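Local structure of MlnE (Bacillus amyloliquefaciens subsp. plantarum, 5D2E) at residues Thr197-Glu201 and Asp366-Ile370; Tyr287-Glu291 and Lys316-Leu320. The protein probably reduces beta-keto groups of carrier-bound polyketide intermediates with NADPH, as the N-terminal ketoreductase part of a modular synthase of the macrolactin assembly line. The contacts are given in a common frame with arbitrary orientation. Numbering follows the deposited sequence.

Contact 1: residues Thr197-Glu201 and Asp366-Ile370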
ATOM      1  N   THR A 197      -1.440  -3.083  10.773  1.00 26.90           N
ATOM      2  CA  THR A 197      -2.533  -4.071  11.009  1.00 30.75           C
ATOM      3  C   THR A 197      -2.102  -5.217  11.927  1.00 31.41           C
ATOM      4  O   THR A 197      -2.882  -5.646  12.757  1.00 31.61           O
ATOM      5  CB  THR A 197      -3.471  -4.379   9.796  1.00 36.39           C
ATOM      6  OG1 THR A 197      -4.122  -5.724   9.815  1.00 37.70           O
ATOM      7  CG2 THR A 197      -2.979  -3.904   8.517  1.00 27.31           C
ATOM      8  N   VAL A 198      -0.830  -5.636  11.863  1.00 30.18           N
ATOM      9  CA  VAL A 198      -0.311  -6.591  12.892  1.00 30.44           C
ATOM     10  C   VAL A 198      -0.561  -6.014  14.287  1.00 29.86           C
ATOM     11  O   VAL A 198      -1.027  -6.718  15.216  1.00 31.75           O
ATOM     12  CB  VAL A 198       1.190  -6.866  12.684  1.00 35.18           C
ATOM     13  CG1 VAL A 198       1.823  -7.538  13.890  1.00 35.29           C
ATOM     14  CG2 VAL A 198       1.379  -7.655  11.402  1.00 37.50           C
ATOM     15  N   GLN A 199      -0.214  -4.743  14.460  1.00 28.33           N
ATOM     16  CA  GLN A 199      -0.377  -4.121  15.737  1.00 30.00           C
ATOM     17  C   GLN A 199      -1.880  -4.082  16.161  1.00 33.74           C
ATOM     18  O   GLN A 199      -2.182  -4.230  17.330  1.00 29.68           O
ATOM     19  CB  GLN A 199       0.217  -2.727  15.757  1.00 32.15           C
ATOM     20  CG  GLN A 199       0.353  -2.175  17.164  1.00 32.25           C
ATOM     21  CD  GLN A 199       1.209  -0.931  17.317  1.00 35.46           C
ATOM     22  OE1 GLN A 199       0.981  -0.137  18.193  1.00 49.46           O
ATOM     23  NE2 GLN A 199       2.154  -0.753  16.493  1.00 32.10           N
ATOM     24  N   ALA A 200      -2.790  -3.872  15.209  1.00 31.23           N
ATOM     25  CA  ALA A 200      -4.233  -3.850  15.545  1.00 32.08           C
ATOM     26  C   ALA A 200      -4.685  -5.251  15.940  1.00 32.91           C
ATOM     27  O   ALA A 200      -5.511  -5.410  16.823  1.00 36.95           O
ATOM     28  CB  ALA A 200      -5.039  -3.347  14.376  1.00 34.16           C
ATOM     29  N   GLU A 201      -4.119  -6.286  15.308  1.00 30.51           N
ATOM     30  CA  GLU A 201      -4.421  -7.654  15.644  1.00 33.52           C
ATOM     31  C   GLU A 201      -3.785  -8.121  16.919  1.00 33.10           C
ATOM     32  O   GLU A 201      -4.366  -8.958  17.603  1.00 35.30           O
ATOM     33  CB  GLU A 201      -4.003  -8.569  14.510  1.00 33.04           C
ATOM     34  CG  GLU A 201      -4.825  -8.355  13.267  1.00 33.62           C
ATOM     35  CD  GLU A 201      -4.429  -9.245  12.119  1.00 31.08           C
ATOM     36  OE1 GLU A 201      -3.612 -10.220  12.296  1.00 31.16           O
ATOM     37  OE2 GLU A 201      -4.932  -8.944  11.007  1.00 33.32           O
ATOM     38  N   ASP A 366     -10.237 -11.675   3.905  1.00 35.26           N
ATOM     39  CA  ASP A 366      -9.872 -11.259   5.260  1.00 41.44           C
ATOM     40  C   ASP A 366      -9.564 -12.483   6.166  1.00 43.07           C
ATOM     41  O   ASP A 366     -10.229 -13.524   6.047  1.00 38.33           O
ATOM     42  CB  ASP A 366     -11.002 -10.403   5.849  1.00 45.89           C
ATOM     43  CG  ASP A 366     -11.048  -8.952   5.248  1.00 52.11           C
ATOM     44  OD1 ASP A 366     -10.206  -8.547   4.399  1.00 53.04           O
ATOM     45  OD2 ASP A 366     -11.916  -8.200   5.695  1.00 58.83           O
ATOM     46  N   ALA A 367      -8.487 -12.377   6.954  1.00 32.92           N
ATOM     47  CA  ALA A 367      -8.124 -13.349   7.995  1.00 32.46           C
ATOM     48  C   ALA A 367      -6.983 -12.698   8.797  1.00 34.94           C
ATOM     49  O   ALA A 367      -6.108 -11.992   8.213  1.00 29.33           O
ATOM     50  CB  ALA A 367      -7.634 -14.655   7.379  1.00 33.69           C
ATOM     51  N   PHE A 368      -6.973 -12.944  10.094  1.00 29.55           N
ATOM     52  CA  PHE A 368      -5.914 -12.497  10.949  1.00 29.81           C
ATOM     53  C   PHE A 368      -4.636 -13.186  10.490  1.00 30.29           C
ATOM     54  O   PHE A 368      -4.643 -14.304   9.949  1.00 32.39           O
ATOM     55  CB  PHE A 368      -6.200 -12.859  12.449  1.00 33.40           C
ATOM     56  CG  PHE A 368      -7.050 -11.847  13.196  1.00 34.95           C
ATOM     57  CD1 PHE A 368      -8.169 -11.274  12.601  1.00 39.61           C
ATOM     58  CD2 PHE A 368      -6.748 -11.512  14.526  1.00 41.00           C
ATOM     59  CE1 PHE A 368      -8.966 -10.389  13.292  1.00 42.68           C
ATOM     60  CE2 PHE A 368      -7.551 -10.631  15.242  1.00 40.92           C
ATOM     61  CZ  PHE A 368      -8.662 -10.067  14.612  1.00 44.78           C
ATOM     62  N   ILE A 369      -3.517 -12.531  10.758  1.00 33.92           N
ATOM     63  CA  ILE A 369      -2.196 -13.073  10.443  1.00 34.42           C
ATOM     64  C   ILE A 369      -2.019 -14.499  10.971  1.00 36.79           C
ATOM     65  O   ILE A 369      -1.446 -15.326  10.291  1.00 38.35           O
ATOM     66  CB  ILE A 369      -1.104 -12.138  11.039  1.00 36.25           C
ATOM     67  CG1 ILE A 369      -0.843 -10.992  10.106  1.00 40.52           C
ATOM     68  CG2 ILE A 369       0.245 -12.854  11.234  1.00 41.76           C
ATOM     69  CD1 ILE A 369      -0.149 -11.475   8.833  1.00 49.03           C
ATOM     70  N   ILE A 370      -2.524 -14.772  12.175  1.00 38.85           N
ATOM     71  CA  ILE A 370      -2.394 -16.125  12.788  1.00 41.08           C
ATOM     72  C   ILE A 370      -3.062 -17.200  11.941  1.00 36.27           C
ATOM     73  O   ILE A 370      -2.656 -18.325  12.038  1.00 45.65           O
ATOM     74  CB  ILE A 370      -2.935 -16.226  14.261  1.00 43.05           C
ATOM     75  CG1 ILE A 370      -4.363 -15.670  14.418  1.00 44.37           C
ATOM     76  CG2 ILE A 370      -2.041 -15.470  15.203  1.00 45.72           C
ATOM     77  CD1 ILE A 370      -4.964 -15.730  15.828  1.00 51.59           C
TER
HETATM   78  O   HOH W   1      -4.538  -9.725   8.551  1.00 26.25           O
HETATM   79  O   HOH W   2      -3.116 -12.277  14.035  1.00 32.03           O

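Contact 2: residues Tyr287-Glu291 and Lys316-Leu320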
ATOM      1  N   TYR A 287     -17.545  -1.003 -12.745  1.00 28.77           N
ATOM      2  CA  TYR A 287     -18.712  -0.776 -13.579  1.00 28.25           C
ATOM      3  C   TYR A 287     -19.379   0.558 -13.284  1.00 26.70           C
ATOM      4  O   TYR A 287     -19.815   1.204 -14.195  1.00 28.29           O
ATOM      5  CB  TYR A 287     -19.712  -1.987 -13.484  1.00 29.93           C
ATOM      6  CG  TYR A 287     -20.848  -1.775 -14.462  1.00 30.21           C
ATOM      7  CD1 TYR A 287     -20.622  -1.848 -15.809  1.00 31.47           C
ATOM      8  CD2 TYR A 287     -22.109  -1.362 -14.030  1.00 35.36           C
ATOM      9  CE1 TYR A 287     -21.638  -1.586 -16.743  1.00 35.16           C
ATOM     10  CE2 TYR A 287     -23.135  -1.085 -14.951  1.00 37.44           C
ATOM     11  CZ  TYR A 287     -22.878  -1.199 -16.302  1.00 36.43           C
ATOM     12  OH  TYR A 287     -23.849  -0.953 -17.249  1.00 44.72           O
ATOM     13  N   LEU A 288     -19.399   1.002 -12.029  1.00 27.17           N
ATOM     14  CA  LEU A 288     -19.976   2.251 -11.631  1.00 31.05           C
ATOM     15  C   LEU A 288     -19.188   3.376 -12.323  1.00 32.03           C
ATOM     16  O   LEU A 288     -19.773   4.261 -12.899  1.00 29.94           O
ATOM     17  CB  LEU A 288     -19.869   2.419 -10.135  1.00 32.15           C
ATOM     18  CG  LEU A 288     -20.413   3.711  -9.548  1.00 38.53           C
ATOM     19  CD1 LEU A 288     -21.923   3.541  -9.545  1.00 46.38           C
ATOM     20  CD2 LEU A 288     -19.969   4.064  -8.142  1.00 42.84           C
ATOM     21  N   PHE A 289     -17.868   3.296 -12.311  1.00 28.84           N
ATOM     22  CA  PHE A 289     -17.046   4.213 -13.122  1.00 29.52           C
ATOM     23  C   PHE A 289     -17.197   4.058 -14.647  1.00 28.32           C
ATOM     24  O   PHE A 289     -17.159   5.064 -15.396  1.00 29.59           O
ATOM     25  CB  PHE A 289     -15.554   4.183 -12.680  1.00 30.22           C
ATOM     26  CG  PHE A 289     -15.345   4.944 -11.413  1.00 30.33           C
ATOM     27  CD1 PHE A 289     -15.606   4.373 -10.182  1.00 28.52           C
ATOM     28  CD2 PHE A 289     -14.973   6.274 -11.456  1.00 32.59           C
ATOM     29  CE1 PHE A 289     -15.466   5.101  -8.994  1.00 29.98           C
ATOM     30  CE2 PHE A 289     -14.809   6.978 -10.285  1.00 34.91           C
ATOM     31  CZ  PHE A 289     -15.080   6.410  -9.059  1.00 31.95           C
ATOM     32  N   ALA A 290     -17.404   2.860 -15.145  1.00 27.15           N
ATOM     33  CA  ALA A 290     -17.578   2.745 -16.610  1.00 31.60           C
ATOM     34  C   ALA A 290     -18.842   3.528 -17.056  1.00 31.14           C
ATOM     35  O   ALA A 290     -18.795   4.267 -18.034  1.00 32.10           O
ATOM     36  CB  ALA A 290     -17.655   1.304 -17.075  1.00 34.28           C
ATOM     37  N   GLU A 291     -19.924   3.416 -16.312  1.00 32.35           N
ATOM     38  CA  GLU A 291     -21.141   4.149 -16.675  1.00 35.09           C
ATOM     39  C   GLU A 291     -20.890   5.658 -16.558  1.00 38.25           C
ATOM     40  O   GLU A 291     -21.328   6.438 -17.394  1.00 33.48           O
ATOM     41  CB  GLU A 291     -22.315   3.865 -15.749  1.00 38.10           C
ATOM     42  CG  GLU A 291     -22.852   2.466 -15.695  1.00 46.69           C
ATOM     43  CD  GLU A 291     -24.072   2.406 -14.771  1.00 55.14           C
ATOM     44  OE1 GLU A 291     -24.001   2.810 -13.561  1.00 59.24           O
ATOM     45  OE2 GLU A 291     -25.095   1.953 -15.294  1.00 50.31           O
ATOM     46  N   LYS A 316     -23.969  -5.696 -19.265  1.00 33.97           N
ATOM     47  CA  LYS A 316     -23.230  -4.503 -18.906  1.00 34.16           C
ATOM     48  C   LYS A 316     -22.742  -3.792 -20.153  1.00 30.43           C
ATOM     49  O   LYS A 316     -22.825  -2.571 -20.256  1.00 37.27           O
ATOM     50  CB  LYS A 316     -22.068  -4.869 -17.952  1.00 35.15           C
ATOM     51  CG  LYS A 316     -22.502  -5.062 -16.507  1.00 34.48           C
ATOM     52  CD  LYS A 316     -21.286  -5.488 -15.668  1.00 40.71           C
ATOM     53  CE  LYS A 316     -21.636  -6.461 -14.570  1.00 44.55           C
ATOM     54  NZ  LYS A 316     -22.361  -5.765 -13.536  1.00 45.47           N
ATOM     55  N   LEU A 317     -22.199  -4.547 -21.093  1.00 32.28           N
ATOM     56  CA  LEU A 317     -21.722  -3.970 -22.286  1.00 33.63           C
ATOM     57  C   LEU A 317     -22.888  -3.281 -23.050  1.00 36.62           C
ATOM     58  O   LEU A 317     -22.746  -2.133 -23.571  1.00 33.44           O
ATOM     59  CB  LEU A 317     -21.051  -5.028 -23.158  1.00 32.27           C
ATOM     60  CG  LEU A 317     -19.847  -5.741 -22.562  1.00 32.37           C
ATOM     61  CD1 LEU A 317     -19.318  -6.727 -23.585  1.00 31.33           C
ATOM     62  CD2 LEU A 317     -18.778  -4.682 -22.194  1.00 34.53           C
ATOM     63  N   SER A 318     -24.048  -3.931 -23.058  1.00 35.16           N
ATOM     64  CA  SER A 318     -25.207  -3.354 -23.727  1.00 35.51           C
ATOM     65  C   SER A 318     -25.638  -2.042 -23.105  1.00 37.01           C
ATOM     66  O   SER A 318     -25.996  -1.087 -23.838  1.00 35.30           O
ATOM     67  CB  SER A 318     -26.412  -4.323 -23.700  1.00 38.71           C
ATOM     68  OG  SER A 318     -26.052  -5.469 -24.443  1.00 43.34           O
ATOM     69  N   ALA A 319     -25.645  -1.994 -21.781  1.00 32.34           N
ATOM     70  CA  ALA A 319     -26.077  -0.810 -21.050  1.00 32.98           C
ATOM     71  C   ALA A 319     -25.100   0.319 -21.357  1.00 36.34           C
ATOM     72  O   ALA A 319     -25.500   1.451 -21.433  1.00 35.67           O
ATOM     73  CB  ALA A 319     -26.117  -1.041 -19.558  1.00 34.27           C
ATOM     74  N   LEU A 320     -23.833  -0.019 -21.545  1.00 37.63           N
ATOM     75  CA  LEU A 320     -22.824   0.990 -21.829  1.00 39.36           C
ATOM     76  C   LEU A 320     -22.979   1.484 -23.259  1.00 41.25           C
ATOM     77  O   LEU A 320     -22.846   2.681 -23.502  1.00 37.66           O
ATOM     78  CB  LEU A 320     -21.405   0.452 -21.634  1.00 36.96           C
ATOM     79  CG  LEU A 320     -21.046   0.247 -20.166  1.00 31.74           C
ATOM     80  CD1 LEU A 320     -19.720  -0.464 -20.079  1.00 32.67           C
ATOM     81  CD2 LEU A 320     -20.974   1.551 -19.392  1.00 33.86           C
TER

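Contact 1: residues Thr197-Glu201 and Asp366-Ile370
T197 opens the last turn of helix 186-201, its carbonyl O accepting the backbone bond from E201 N (2.9 Å). V198 comes next and meets the loop through CG2, 4.2 Å from I369 CG1; a branched aliphatic suits this buried spot, where F156 of helix 141-164 also packs on I369. The turn ends at E201, whose extended side chain reaches the loop backbone. E201 OE1 accepts a nearly straight hydrogen bond from I369 N (2.8 Å, 167°), while one water joins OE1 to I370 N and another joins OE2 to the carbonyl O of A367. OE2 also takes the amide of G417, so a single carboxylate serves several donors, as its charge and two oxygens allow. The aliphatic part is used too: E201 CG sits 4.0 Å from the F368 ring centroid, a CH-pi contact over the face. The contact lies at the seam between the two Rossmann-like halves of a polyketide synthase ketoreductase, joining the structural half to the loop after strand 356-359 of the NADP(+)-binding catalytic half.

Contact 2: residues Tyr287-Glu291 and Lys316-Leu320
Y287 loses the most surface here, its t chi1 (-175°) carrying the ring across to the neighbouring helix. K316 lies over one face of that ring: CG is 3.8 Å from the Y287 ring centroid in a CH-pi contact, and NZ 4.7 Å from it in a cation-pi interaction. Lysine fits because its methylenes cover the ring while its charge faces the pi electrons; NZ also has a weak, long ion pair with E312. At the ring's far end, Y287 OH comes within 3.2 Å of A319 CB, a close approach that the small side chain of alanine permits. These helices, 284-296 and 311-321, follow successive parallel strands of the Rossmann fold; the axes of segments 287-291 and 316-320 run 23° apart in direction and approach to 10.8 Å. Beside the tyrosine, one turn on from K316, L320 supplies the apolar filling: its CG is 3.9 Å from Y287 CE1 and its CD1 4.1 Å from A290 CB. A290, suitably small, and L320 both rest on L303 of strand 300-304.

After two N-terminal helices, 6-16 and 22-30, the chain builds the structural subdomain, and contact 1 begins near its end, on helix 186-201. It then completes that half and enters the catalytic half at strand 275-279. There contact 2 closes a short loop, with 24 residues between its segments, pairing helix 284-296 with helix 311-321 through strand 300-304, on which both pack. Only after strands 326-329 and 356-359 does the chain reach 366-370 and close the much longer loop of contact 1, so contact 2 is enclosed by it without crossing. The two do not touch: their centres lie about 36 Å apart. Contact 2 is internal to the cofactor-binding half, whereas contact 1 ties the two halves together.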